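Local coordinates for Lin1909 protein (Listeria innocua, PDB 3FIJ) that is of unknown function but binds manganese, belongs to the class I glutamine amidotransferase-like peptidase C26 family, and may hydrolyse gamma-glutamyl compounds, at residues A[83-88]-A[133-138]; A[117-122]-A[127-132]; A[141-146]-A[179-184]. All coordinates share one frame; numbering follows the deposited sequence.

Interaction 1 of 3, residues A[83-88]-A[133-138]; sequences SQEIGA and ISQVET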
ATOM      1  N   SER A  83     -25.110 -16.702   7.643  1.00 17.86           N
ATOM      2  CA  SER A  83     -24.332 -17.780   7.024  1.00 19.57           C
ATOM      3  C   SER A  83     -22.870 -17.358   6.966  1.00 19.90           C
ATOM      4  O   SER A  83     -22.563 -16.166   7.006  1.00 20.60           O
ATOM      5  CB  SER A  83     -24.780 -18.019   5.577  1.00 18.73           C
ATOM      6  OG  SER A  83     -26.109 -18.464   5.516  1.00 25.63           O
ATOM      7  N   GLN A  84     -21.976 -18.330   6.832  1.00 20.03           N
ATOM      8  CA  GLN A  84     -20.554 -18.022   6.744  1.00 21.97           C
ATOM      9  C   GLN A  84     -20.234 -17.136   5.540  1.00 22.22           C
ATOM     10  O   GLN A  84     -19.309 -16.331   5.597  1.00 22.07           O
ATOM     11  CB  GLN A  84     -19.722 -19.312   6.665  1.00 21.66           C
ATOM     12  CG  GLN A  84     -19.819 -20.171   7.928  1.00 22.72           C
ATOM     13  CD  GLN A  84     -18.900 -21.383   7.911  1.00 21.90           C
ATOM     14  OE1 GLN A  84     -19.306 -22.485   8.288  1.00 21.97           O
ATOM     15  NE2 GLN A  84     -17.657 -21.184   7.487  1.00 19.38           N
ATOM     16  N   GLU A  85     -21.000 -17.259   4.457  1.00 22.02           N
ATOM     17  CA  GLU A  85     -20.710 -16.447   3.282  1.00 22.67           C
ATOM     18  C   GLU A  85     -21.522 -15.157   3.117  1.00 21.79           C
ATOM     19  O   GLU A  85     -21.548 -14.563   2.036  1.00 22.12           O
ATOM     20  CB  GLU A  85     -20.775 -17.300   2.002  1.00 22.49           C
ATOM     21  CG  GLU A  85     -21.903 -18.294   1.954  1.00 26.14           C
ATOM     22  CD  GLU A  85     -21.684 -19.494   2.857  1.00 23.15           C
ATOM     23  OE1 GLU A  85     -22.672 -19.934   3.472  1.00 22.39           O
ATOM     24  OE2 GLU A  85     -20.545 -20.001   2.945  1.00 22.24           O
ATOM     25  N   ILE A  86     -22.175 -14.714   4.188  1.00 19.44           N
ATOM     26  CA  ILE A  86     -22.924 -13.468   4.126  1.00 19.34           C
ATOM     27  C   ILE A  86     -21.864 -12.367   4.248  1.00 19.37           C
ATOM     28  O   ILE A  86     -20.774 -12.606   4.779  1.00 18.16           O
ATOM     29  CB  ILE A  86     -23.939 -13.336   5.291  1.00 20.55           C
ATOM     30  CG1 ILE A  86     -24.932 -12.199   4.991  1.00 21.89           C
ATOM     31  CG2 ILE A  86     -23.203 -13.037   6.604  1.00 16.90           C
ATOM     32  CD1 ILE A  86     -26.090 -12.087   5.993  1.00 17.95           C
ATOM     33  N   GLY A  87     -22.164 -11.177   3.739  1.00 18.41           N
ATOM     34  CA  GLY A  87     -21.205 -10.091   3.827  1.00 17.76           C
ATOM     35  C   GLY A  87     -21.504  -9.219   5.031  1.00 19.87           C
ATOM     36  O   GLY A  87     -22.153  -9.657   5.987  1.00 17.65           O
ATOM     37  N   ALA A  88     -21.030  -7.978   4.992  1.00 20.36           N
ATOM     38  CA  ALA A  88     -21.279  -7.039   6.080  1.00 20.12           C
ATOM     39  C   ALA A  88     -22.685  -6.443   5.956  1.00 21.07           C
ATOM     40  O   ALA A  88     -23.191  -6.234   4.854  1.00 21.98           O
ATOM     41  CB  ALA A  88     -20.235  -5.918   6.058  1.00 17.32           C
ATOM     42  N   ILE A 133     -24.354 -16.160  -3.621  1.00 17.15           N
ATOM     43  CA  ILE A 133     -24.528 -16.798  -4.923  1.00 19.24           C
ATOM     44  C   ILE A 133     -24.253 -18.292  -4.797  1.00 18.44           C
ATOM     45  O   ILE A 133     -24.872 -19.104  -5.481  1.00 18.05           O
ATOM     46  CB  ILE A 133     -23.567 -16.180  -5.994  1.00 22.26           C
ATOM     47  CG1 ILE A 133     -23.776 -14.660  -6.069  1.00 26.85           C
ATOM     48  CG2 ILE A 133     -23.843 -16.772  -7.378  1.00 19.93           C
ATOM     49  CD1 ILE A 133     -22.856 -13.928  -7.090  1.00 28.91           C
ATOM     50  N   SER A 134     -23.341 -18.654  -3.900  1.00 17.67           N
ATOM     51  CA  SER A 134     -22.995 -20.060  -3.698  1.00 19.72           C
ATOM     52  C   SER A 134     -24.154 -20.905  -3.150  1.00 21.72           C
ATOM     53  O   SER A 134     -24.091 -22.143  -3.167  1.00 21.93           O
ATOM     54  CB  SER A 134     -21.815 -20.190  -2.730  1.00 18.91           C
ATOM     55  OG  SER A 134     -22.258 -20.135  -1.385  1.00 18.98           O
ATOM     56  N   GLN A 135     -25.208 -20.248  -2.671  1.00 22.61           N
ATOM     57  CA  GLN A 135     -26.342 -20.957  -2.085  1.00 22.73           C
ATOM     58  C   GLN A 135     -27.525 -21.250  -3.010  1.00 24.51           C
ATOM     59  O   GLN A 135     -28.455 -21.969  -2.622  1.00 24.80           O
ATOM     60  CB  GLN A 135     -26.820 -20.191  -0.850  1.00 21.14           C
ATOM     61  CG  GLN A 135     -25.806 -20.194   0.299  1.00 20.35           C
ATOM     62  CD  GLN A 135     -26.063 -19.090   1.313  1.00 21.34           C
ATOM     63  OE1 GLN A 135     -27.182 -18.590   1.439  1.00 23.57           O
ATOM     64  NE2 GLN A 135     -25.027 -18.713   2.047  1.00 20.28           N
ATOM     65  N   VAL A 136     -27.507 -20.709  -4.225  1.00 25.06           N
ATOM     66  CA  VAL A 136     -28.612 -20.963  -5.139  1.00 27.84           C
ATOM     67  C   VAL A 136     -28.486 -22.399  -5.627  1.00 28.94           C
ATOM     68  O   VAL A 136     -27.400 -22.850  -5.986  1.00 28.07           O
ATOM     69  CB  VAL A 136     -28.620 -19.975  -6.336  1.00 27.87           C
ATOM     70  CG1 VAL A 136     -28.772 -18.546  -5.822  1.00 26.70           C
ATOM     71  CG2 VAL A 136     -27.340 -20.104  -7.136  1.00 30.28           C
ATOM     72  N   GLU A 137     -29.604 -23.116  -5.610  1.00 31.38           N
ATOM     73  CA  GLU A 137     -29.636 -24.515  -6.013  1.00 33.41           C
ATOM     74  C   GLU A 137     -28.979 -24.795  -7.350  1.00 33.41           C
ATOM     75  O   GLU A 137     -28.311 -25.816  -7.509  1.00 34.53           O
ATOM     76  CB  GLU A 137     -31.079 -25.034  -6.042  1.00 35.31           C
ATOM     77  CG  GLU A 137     -31.785 -24.996  -4.690  1.00 38.53           C
ATOM     78  CD  GLU A 137     -32.269 -23.602  -4.308  1.00 40.61           C
ATOM     79  OE1 GLU A 137     -32.795 -23.444  -3.184  1.00 41.47           O
ATOM     80  OE2 GLU A 137     -32.131 -22.666  -5.129  1.00 41.08           O
ATOM     81  N   THR A 138     -29.162 -23.898  -8.309  1.00 33.45           N
ATOM     82  CA  THR A 138     -28.582 -24.091  -9.631  1.00 33.25           C
ATOM     83  C   THR A 138     -27.476 -23.078  -9.920  1.00 32.21           C
ATOM     84  O   THR A 138     -27.536 -21.936  -9.463  1.00 31.25           O
ATOM     85  CB  THR A 138     -29.666 -23.980 -10.700  1.00 35.07           C
ATOM     86  OG1 THR A 138     -29.097 -24.236 -11.992  1.00 38.06           O
ATOM     87  CG2 THR A 138     -30.287 -22.585 -10.666  1.00 37.63           C
TER
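Glu85 and Ser134 form the closest CA pair, 8.2 Å apart, between a type I beta turn, Ser83 to Ile86, and the short 3-10 segment 133-135. The contact thus joins two surface loops of the class I glutamine amidotransferase-like fold, one leading from strand 64-67 to helix 91-106 and the other from strand 129-130 to strand 154-158. Gln135 starts beside its backbone N (chi1 -67°) and then runs extended, which carries its amide across to the turn. The Glu85 chain instead folds back at chi2 (-74°), presenting both its CG and its carboxylate to that amide. Gln135 NE2 gives a weak hydrogen bond to Glu85 OE1 at 3.0 Å, well off straight, and the carboxylate and amide planes stand 87° apart. The same nitrogen sits 3.2 Å from Glu85 CG, so it also lies close to the aliphatic part of the glutamate. Gln135 OE1 accepts a weak hydrogen bond from the backbone N of Gln131, which would help to fix the rotation of the amide, and Gln131 in turn accepts from Ser83 N through its side chain, tying the start of the turn to the same loop. Ile86 O receives Arg146 NH1 of a second subunit, placing the turn at a subunit interface. Ser134 OG is hydrogen-bonded to Asp132 OD2 and lies 3.8 Å from Glu85 CG, while Ser83 CB approaches Gln135 NE2 to 3.6 Å.

Interaction 2 of 3, residues A[117-122]-A[127-132]; sequences GMQLVN and GTLYQD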
ATOM      1  N   GLY A 117     -31.419  -1.874  -2.593  1.00 15.47           N
ATOM      2  CA  GLY A 117     -32.737  -1.287  -2.445  1.00 15.77           C
ATOM      3  C   GLY A 117     -33.910  -2.187  -2.784  1.00 15.36           C
ATOM      4  O   GLY A 117     -34.870  -2.262  -2.018  1.00 17.09           O
HETATM    5  N   MSE A 118     -33.847  -2.853  -3.931  1.00 14.03           N
HETATM    6  CA  MSE A 118     -34.903  -3.759  -4.369  1.00 13.99           C
HETATM    7  C   MSE A 118     -35.005  -4.944  -3.402  1.00 15.71           C
HETATM    8  O   MSE A 118     -36.076  -5.511  -3.193  1.00 13.50           O
HETATM    9  CB  MSE A 118     -34.598  -4.267  -5.784  1.00 14.34           C
HETATM   10  CG  MSE A 118     -35.643  -5.213  -6.366  1.00 15.21           C
HETATM   11 SE   MSE A 118     -34.983  -6.156  -7.954  1.00 24.39          SE
HETATM   12  CE  MSE A 118     -34.011  -7.597  -7.038  1.00 16.59           C
ATOM     13  N   GLN A 119     -33.874  -5.328  -2.823  1.00 16.71           N
ATOM     14  CA  GLN A 119     -33.878  -6.432  -1.883  1.00 17.54           C
ATOM     15  C   GLN A 119     -34.405  -5.974  -0.529  1.00 17.98           C
ATOM     16  O   GLN A 119     -35.004  -6.760   0.214  1.00 18.47           O
ATOM     17  CB  GLN A 119     -32.474  -7.018  -1.742  1.00 14.62           C
ATOM     18  CG  GLN A 119     -31.987  -7.646  -3.029  1.00 17.37           C
ATOM     19  CD  GLN A 119     -30.686  -8.385  -2.863  1.00 15.52           C
ATOM     20  OE1 GLN A 119     -30.151  -8.942  -3.822  1.00 15.15           O
ATOM     21  NE2 GLN A 119     -30.164  -8.393  -1.642  1.00 17.23           N
ATOM     22  N   LEU A 120     -34.184  -4.706  -0.199  1.00 17.76           N
ATOM     23  CA  LEU A 120     -34.676  -4.195   1.071  1.00 17.10           C
ATOM     24  C   LEU A 120     -36.207  -4.101   1.016  1.00 17.49           C
ATOM     25  O   LEU A 120     -36.897  -4.390   1.992  1.00 17.74           O
ATOM     26  CB  LEU A 120     -34.067  -2.829   1.382  1.00 15.83           C
ATOM     27  CG  LEU A 120     -34.565  -2.272   2.715  1.00 17.44           C
ATOM     28  CD1 LEU A 120     -33.418  -1.672   3.459  1.00 20.03           C
ATOM     29  CD2 LEU A 120     -35.686  -1.260   2.487  1.00 14.11           C
ATOM     30  N   VAL A 121     -36.742  -3.705  -0.131  1.00 17.82           N
ATOM     31  CA  VAL A 121     -38.185  -3.617  -0.277  1.00 17.12           C
ATOM     32  C   VAL A 121     -38.775  -5.027  -0.092  1.00 18.03           C
ATOM     33  O   VAL A 121     -39.679  -5.233   0.717  1.00 18.67           O
ATOM     34  CB  VAL A 121     -38.542  -3.047  -1.664  1.00 15.58           C
ATOM     35  CG1 VAL A 121     -40.028  -3.232  -1.969  1.00 14.83           C
ATOM     36  CG2 VAL A 121     -38.172  -1.588  -1.708  1.00 12.96           C
ATOM     37  N   ASN A 122     -38.242  -5.998  -0.824  1.00 16.97           N
ATOM     38  CA  ASN A 122     -38.720  -7.370  -0.737  1.00 17.39           C
ATOM     39  C   ASN A 122     -38.773  -7.850   0.728  1.00 19.46           C
ATOM     40  O   ASN A 122     -39.780  -8.406   1.175  1.00 20.83           O
ATOM     41  CB  ASN A 122     -37.814  -8.275  -1.582  1.00 14.09           C
ATOM     42  CG  ASN A 122     -38.402  -9.663  -1.785  1.00 15.19           C
ATOM     43  OD1 ASN A 122     -37.905 -10.649  -1.231  1.00 13.74           O
ATOM     44  ND2 ASN A 122     -39.469  -9.745  -2.579  1.00 11.14           N
ATOM     45  N   GLY A 127     -40.532 -10.830   2.163  1.00 25.03           N
ATOM     46  CA  GLY A 127     -39.837 -11.765   1.285  1.00 20.89           C
ATOM     47  C   GLY A 127     -38.543 -12.234   1.916  1.00 18.72           C
ATOM     48  O   GLY A 127     -38.255 -11.884   3.055  1.00 17.71           O
ATOM     49  N   THR A 128     -37.768 -13.042   1.198  1.00 18.30           N
ATOM     50  CA  THR A 128     -36.493 -13.526   1.724  1.00 18.44           C
ATOM     51  C   THR A 128     -35.417 -13.392   0.657  1.00 18.58           C
ATOM     52  O   THR A 128     -35.715 -13.071  -0.495  1.00 18.00           O
ATOM     53  CB  THR A 128     -36.567 -15.012   2.182  1.00 18.19           C
ATOM     54  OG1 THR A 128     -36.849 -15.853   1.059  1.00 19.77           O
ATOM     55  CG2 THR A 128     -37.658 -15.192   3.231  1.00 18.55           C
ATOM     56  N   LEU A 129     -34.168 -13.650   1.039  1.00 17.76           N
ATOM     57  CA  LEU A 129     -33.049 -13.540   0.108  1.00 17.27           C
ATOM     58  C   LEU A 129     -32.080 -14.708   0.224  1.00 17.68           C
ATOM     59  O   LEU A 129     -32.036 -15.383   1.250  1.00 20.43           O
ATOM     60  CB  LEU A 129     -32.262 -12.263   0.408  1.00 15.12           C
ATOM     61  CG  LEU A 129     -33.001 -10.943   0.623  1.00 14.20           C
ATOM     62  CD1 LEU A 129     -32.013  -9.882   1.120  1.00 12.10           C
ATOM     63  CD2 LEU A 129     -33.671 -10.518  -0.669  1.00 11.27           C
ATOM     64  N   TYR A 130     -31.310 -14.953  -0.832  1.00 17.12           N
ATOM     65  CA  TYR A 130     -30.269 -15.970  -0.776  1.00 16.85           C
ATOM     66  C   TYR A 130     -29.114 -15.143  -0.213  1.00 17.69           C
ATOM     67  O   TYR A 130     -28.840 -14.055  -0.722  1.00 19.65           O
ATOM     68  CB  TYR A 130     -29.867 -16.471  -2.167  1.00 15.72           C
ATOM     69  CG  TYR A 130     -30.820 -17.455  -2.798  1.00 17.31           C
ATOM     70  CD1 TYR A 130     -31.809 -17.025  -3.678  1.00 17.14           C
ATOM     71  CD2 TYR A 130     -30.730 -18.830  -2.520  1.00 19.56           C
ATOM     72  CE1 TYR A 130     -32.684 -17.927  -4.269  1.00 17.74           C
ATOM     73  CE2 TYR A 130     -31.605 -19.744  -3.104  1.00 16.19           C
ATOM     74  CZ  TYR A 130     -32.578 -19.281  -3.977  1.00 17.60           C
ATOM     75  OH  TYR A 130     -33.445 -20.165  -4.563  1.00 19.13           O
ATOM     76  N   GLN A 131     -28.448 -15.635   0.823  1.00 17.70           N
ATOM     77  CA  GLN A 131     -27.341 -14.903   1.429  1.00 17.98           C
ATOM     78  C   GLN A 131     -26.082 -14.805   0.563  1.00 18.21           C
ATOM     79  O   GLN A 131     -25.284 -13.881   0.738  1.00 18.13           O
ATOM     80  CB  GLN A 131     -27.004 -15.514   2.789  1.00 18.61           C
ATOM     81  CG  GLN A 131     -28.036 -15.191   3.846  1.00 21.59           C
ATOM     82  CD  GLN A 131     -27.624 -15.631   5.233  1.00 24.89           C
ATOM     83  OE1 GLN A 131     -26.442 -15.569   5.598  1.00 25.84           O
ATOM     84  NE2 GLN A 131     -28.600 -16.057   6.028  1.00 24.46           N
ATOM     85  N   ASP A 132     -25.906 -15.748  -0.366  1.00 17.16           N
ATOM     86  CA  ASP A 132     -24.746 -15.742  -1.263  1.00 17.11           C
ATOM     87  C   ASP A 132     -25.049 -16.521  -2.541  1.00 17.99           C
ATOM     88  O   ASP A 132     -25.892 -17.428  -2.540  1.00 17.22           O
ATOM     89  CB  ASP A 132     -23.514 -16.345  -0.574  1.00 17.31           C
ATOM     90  CG  ASP A 132     -22.267 -16.313  -1.455  1.00 18.13           C
ATOM     91  OD1 ASP A 132     -21.884 -15.216  -1.918  1.00 19.85           O
ATOM     92  OD2 ASP A 132     -21.659 -17.381  -1.682  1.00 17.13           O
TER
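Gln119 and Leu129 both swing their CG atoms to the side of their own backbone N (chi1 -65° and -47°), which lays the aliphatic base of the glutamine against the forked end of the leucine. Leu129 CD2 rests 3.9 Å from Gln119 CB, and its other methyl, CD1, touches the same CB at 4.1 Å. In class I glutamine amidotransferase-like folds the helix holding 117-122 is the one that follows the nucleophile elbow; here it leads into strand 129-130 by a short connection. The connection is closed by one backbone hydrogen bond, Gly127 N to Asn122 O, at 2.7 Å with an N-H...O angle of 150°, the donor standing above the carbonyl plane. Beside this bond the Asn122 side chain packs over the glycine, with its CG 4.0 Å from Gly127 CA. Thr128 is turned away from the helix and its OG1 accepts from Lys184 N, and Ile182 packs on Asn122 from the neighbouring strand 181-182. The chemistry therefore divides in two: a buried carbonyl near the helix end is satisfied by the returning backbone, while the link from Gln119 to Leu129 is van der Waals packing.

Interaction 3 of 3, residues A[141-146]-A[179-184]; sequences LQHLQR and HQFIKK. With MN (manganese (II) ion), chain I.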
ATOM      1  N   LEU A 141     -25.191 -17.313 -13.101  1.00 14.90           N
ATOM      2  CA  LEU A 141     -24.244 -16.593 -13.933  1.00 15.16           C
ATOM      3  C   LEU A 141     -23.471 -15.647 -13.024  1.00 14.06           C
ATOM      4  O   LEU A 141     -23.761 -15.551 -11.840  1.00 12.37           O
ATOM      5  CB  LEU A 141     -24.985 -15.780 -14.989  1.00 16.62           C
ATOM      6  CG  LEU A 141     -25.719 -16.611 -16.039  1.00 17.32           C
ATOM      7  CD1 LEU A 141     -26.589 -15.696 -16.885  1.00 16.25           C
ATOM      8  CD2 LEU A 141     -24.691 -17.368 -16.888  1.00 15.29           C
ATOM      9  N   GLN A 142     -22.485 -14.947 -13.570  1.00 15.98           N
ATOM     10  CA  GLN A 142     -21.728 -14.015 -12.750  1.00 16.85           C
ATOM     11  C   GLN A 142     -22.590 -12.798 -12.472  1.00 16.55           C
ATOM     12  O   GLN A 142     -23.173 -12.218 -13.395  1.00 15.62           O
ATOM     13  CB  GLN A 142     -20.457 -13.548 -13.457  1.00 18.67           C
ATOM     14  CG  GLN A 142     -19.551 -12.745 -12.531  1.00 22.08           C
ATOM     15  CD  GLN A 142     -18.261 -12.320 -13.185  1.00 24.70           C
ATOM     16  OE1 GLN A 142     -18.231 -11.365 -13.968  1.00 29.26           O
ATOM     17  NE2 GLN A 142     -17.185 -13.029 -12.879  1.00 20.27           N
ATOM     18  N   HIS A 143     -22.678 -12.410 -11.204  1.00 16.03           N
ATOM     19  CA  HIS A 143     -23.464 -11.235 -10.854  1.00 16.31           C
ATOM     20  C   HIS A 143     -22.615 -10.149 -10.209  1.00 15.76           C
ATOM     21  O   HIS A 143     -23.109  -9.068  -9.889  1.00 15.04           O
ATOM     22  CB  HIS A 143     -24.656 -11.640  -9.984  1.00 16.42           C
ATOM     23  CG  HIS A 143     -25.781 -12.232 -10.778  1.00 17.04           C
ATOM     24  ND1 HIS A 143     -26.767 -11.462 -11.358  1.00 17.00           N
ATOM     25  CD2 HIS A 143     -26.015 -13.507 -11.176  1.00 13.59           C
ATOM     26  CE1 HIS A 143     -27.561 -12.235 -12.080  1.00 16.62           C
ATOM     27  NE2 HIS A 143     -27.124 -13.479 -11.986  1.00 17.92           N
ATOM     28  N   LEU A 144     -21.336 -10.452 -10.013  1.00 15.32           N
ATOM     29  CA  LEU A 144     -20.387  -9.470  -9.499  1.00 17.66           C
ATOM     30  C   LEU A 144     -19.444  -9.331 -10.685  1.00 17.99           C
ATOM     31  O   LEU A 144     -18.394  -9.964 -10.735  1.00 19.18           O
ATOM     32  CB  LEU A 144     -19.627  -9.989  -8.275  1.00 18.20           C
ATOM     33  CG  LEU A 144     -18.639  -8.959  -7.708  1.00 19.71           C
ATOM     34  CD1 LEU A 144     -19.354  -7.630  -7.464  1.00 18.51           C
ATOM     35  CD2 LEU A 144     -18.023  -9.484  -6.411  1.00 19.11           C
ATOM     36  N   GLN A 145     -19.856  -8.521 -11.655  1.00 18.75           N
ATOM     37  CA  GLN A 145     -19.101  -8.327 -12.883  1.00 19.23           C
ATOM     38  C   GLN A 145     -17.737  -7.686 -12.678  1.00 20.13           C
ATOM     39  O   GLN A 145     -17.553  -6.857 -11.793  1.00 22.33           O
ATOM     40  CB  GLN A 145     -19.920  -7.486 -13.867  1.00 15.53           C
ATOM     41  CG  GLN A 145     -20.037  -6.020 -13.501  1.00 14.50           C
ATOM     42  CD  GLN A 145     -20.922  -5.241 -14.469  1.00 15.20           C
ATOM     43  OE1 GLN A 145     -22.088  -5.578 -14.673  1.00 13.33           O
ATOM     44  NE2 GLN A 145     -20.367  -4.190 -15.063  1.00 15.76           N
ATOM     45  N   ARG A 146     -16.782  -8.088 -13.505  1.00 22.03           N
ATOM     46  CA  ARG A 146     -15.434  -7.549 -13.444  1.00 23.70           C
ATOM     47  C   ARG A 146     -15.315  -6.500 -14.540  1.00 23.25           C
ATOM     48  O   ARG A 146     -14.436  -5.640 -14.492  1.00 23.11           O
ATOM     49  CB  ARG A 146     -14.396  -8.663 -13.631  1.00 26.93           C
ATOM     50  CG  ARG A 146     -14.359  -9.662 -12.480  1.00 34.06           C
ATOM     51  CD  ARG A 146     -14.335  -8.924 -11.147  1.00 41.55           C
ATOM     52  NE  ARG A 146     -14.414  -9.812  -9.985  1.00 49.07           N
ATOM     53  CZ  ARG A 146     -14.691  -9.400  -8.744  1.00 50.79           C
ATOM     54  NH1 ARG A 146     -14.917  -8.110  -8.503  1.00 50.57           N
ATOM     55  NH2 ARG A 146     -14.739 -10.277  -7.744  1.00 51.13           N
ATOM     56  N   HIS A 179     -24.039 -10.075  -4.741  1.00 12.31           N
ATOM     57  CA  HIS A 179     -23.780 -11.474  -4.452  1.00 13.13           C
ATOM     58  C   HIS A 179     -24.976 -12.085  -3.721  1.00 13.76           C
ATOM     59  O   HIS A 179     -24.942 -13.255  -3.333  1.00 14.74           O
ATOM     60  CB  HIS A 179     -22.480 -11.653  -3.646  1.00  9.62           C
ATOM     61  CG  HIS A 179     -22.648 -11.485  -2.168  1.00 13.46           C
ATOM     62  ND1 HIS A 179     -22.883 -10.266  -1.575  1.00 11.83           N
ATOM     63  CD2 HIS A 179     -22.635 -12.396  -1.164  1.00 12.92           C
ATOM     64  CE1 HIS A 179     -23.012 -10.429  -0.270  1.00 11.76           C
ATOM     65  NE2 HIS A 179     -22.867 -11.712   0.003  1.00 14.94           N
ATOM     66  N   GLN A 180     -26.037 -11.298  -3.545  1.00 13.09           N
ATOM     67  CA  GLN A 180     -27.249 -11.800  -2.896  1.00 14.42           C
ATOM     68  C   GLN A 180     -28.412 -11.685  -3.879  1.00 15.36           C
ATOM     69  O   GLN A 180     -28.355 -10.887  -4.820  1.00 15.45           O
ATOM     70  CB  GLN A 180     -27.571 -11.009  -1.624  1.00 17.17           C
ATOM     71  CG  GLN A 180     -26.499 -11.055  -0.548  1.00 16.85           C
ATOM     72  CD  GLN A 180     -27.071 -10.835   0.842  1.00 19.39           C
ATOM     73  OE1 GLN A 180     -27.933  -9.981   1.037  1.00 21.29           O
ATOM     74  NE2 GLN A 180     -26.589 -11.599   1.814  1.00 16.71           N
ATOM     75  N   PHE A 181     -29.454 -12.488  -3.674  1.00 14.70           N
ATOM     76  CA  PHE A 181     -30.624 -12.463  -4.557  1.00 15.08           C
ATOM     77  C   PHE A 181     -31.938 -12.634  -3.809  1.00 16.16           C
ATOM     78  O   PHE A 181     -31.976 -13.150  -2.691  1.00 16.54           O
ATOM     79  CB  PHE A 181     -30.586 -13.601  -5.578  1.00 12.59           C
ATOM     80  CG  PHE A 181     -29.298 -13.740  -6.309  1.00 12.44           C
ATOM     81  CD1 PHE A 181     -28.203 -14.336  -5.701  1.00 13.40           C
ATOM     82  CD2 PHE A 181     -29.184 -13.301  -7.622  1.00 12.57           C
ATOM     83  CE1 PHE A 181     -27.009 -14.502  -6.388  1.00 14.85           C
ATOM     84  CE2 PHE A 181     -27.996 -13.458  -8.327  1.00 14.24           C
ATOM     85  CZ  PHE A 181     -26.902 -14.059  -7.711  1.00 14.99           C
ATOM     86  N   ILE A 182     -33.024 -12.218  -4.446  1.00 16.90           N
ATOM     87  CA  ILE A 182     -34.334 -12.413  -3.859  1.00 17.61           C
ATOM     88  C   ILE A 182     -34.572 -13.925  -3.926  1.00 20.00           C
ATOM     89  O   ILE A 182     -34.378 -14.551  -4.976  1.00 20.99           O
ATOM     90  CB  ILE A 182     -35.447 -11.714  -4.679  1.00 15.44           C
ATOM     91  CG1 ILE A 182     -35.357 -10.195  -4.501  1.00 14.30           C
ATOM     92  CG2 ILE A 182     -36.824 -12.257  -4.256  1.00 13.97           C
ATOM     93  CD1 ILE A 182     -36.565  -9.425  -5.048  1.00 11.24           C
ATOM     94  N   LYS A 183     -34.965 -14.516  -2.806  1.00 22.18           N
ATOM     95  CA  LYS A 183     -35.247 -15.949  -2.770  1.00 22.22           C
ATOM     96  C   LYS A 183     -36.756 -16.027  -2.883  1.00 21.54           C
ATOM     97  O   LYS A 183     -37.299 -16.285  -3.956  1.00 20.14           O
ATOM     98  CB  LYS A 183     -34.764 -16.565  -1.446  1.00 23.05           C
ATOM     99  CG  LYS A 183     -34.819 -18.099  -1.403  1.00 26.46           C
ATOM    100  CD  LYS A 183     -33.938 -18.686  -0.287  1.00 28.77           C
ATOM    101  CE  LYS A 183     -34.473 -18.344   1.107  1.00 31.53           C
ATOM    102  NZ  LYS A 183     -33.469 -18.551   2.201  1.00 31.38           N
ATOM    103  N   LYS A 184     -37.432 -15.780  -1.770  1.00 22.67           N
ATOM    104  CA  LYS A 184     -38.883 -15.784  -1.757  1.00 25.38           C
ATOM    105  C   LYS A 184     -39.358 -14.341  -1.966  1.00 24.30           C
ATOM    106  O   LYS A 184     -39.045 -13.449  -1.181  1.00 23.91           O
ATOM    107  CB  LYS A 184     -39.399 -16.334  -0.421  1.00 28.58           C
ATOM    108  CG  LYS A 184     -40.914 -16.463  -0.337  1.00 33.56           C
ATOM    109  CD  LYS A 184     -41.453 -17.350  -1.460  1.00 37.74           C
ATOM    110  CE  LYS A 184     -42.970 -17.513  -1.382  1.00 39.06           C
ATOM    111  NZ  LYS A 184     -43.490 -18.307  -2.532  1.00 40.10           N
TER
HETATM  112 MN    MN I 300     -27.250  -9.377 -11.634  1.00 15.60          MN
HETATM  113  O   HOH W   1     -27.610  -7.150 -11.836  1.00 13.41           O
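Phe181 drives its ring edge onto the face of a metal-bound imidazole, that of His143. Phe181 CE2 stands 3.4 Å above the His143 ring plane, over the ring centre, and Phe181 CZ follows it at 3.6 Å from His143 CD2. The planes are 87° apart and the centroids 4.9 Å, a T-shaped (edge-to-face) stack in which the phenylalanine supplies the edge and the histidine the face. Through ND1, at 2.2 Å, the same imidazole binds the manganese ion. Water 1 is a further ligand of the manganese, 2.3 Å from the ion, and His154, Ser176, His178 and Glu201 complete the site. Pulling electron density toward the metal would weaken the ring's pi face, although Asp197, the polar partner of the other ring nitrogen, NE2, probably offsets part of this and helps to set the ring's rotation. Both ring nitrogens are thus engaged while Phe181 covers one face. Within the class I glutamine amidotransferase-like fold, His143 sits in the loop between strands 129-130 and 154-158, whereas Phe181 belongs to the short strand 181-182, antiparallel to 129-130. A backbone hydrogen bond between His143 and His178 brings this loop alongside the residues just before that strand. Phe181 CG lies beside its backbone N (chi1 -49°), directing the ring toward the metal loop, so that both CE2 and CZ come within 3.7 Å of His143 CG.

Overall arrangement
Interaction 1 is a surface contact whose one hydrogen bond across the segments is weak, whereas interactions 2 and 3 are buried. The two buried contacts share the small antiparallel sheet: strand 129-130 of interaction 2 pairs with strand 181-182 of interaction 3, with Tyr130 N bonded to Phe181 O at 2.7 Å. Along the chain, interaction 2 is nested inside the loop closed by interaction 1, and a hydrogen bond between Tyr130 OH and Glu137 OE2 connects the two. Ile133 CG1 packs on Phe181 CE1 at 3.3 Å, joining the outer loop to the aromatic pair. The chemistry passes from polar at the surface, through aliphatic packing and a backbone bond beside the helix, to aromatic stacking and metal ligation.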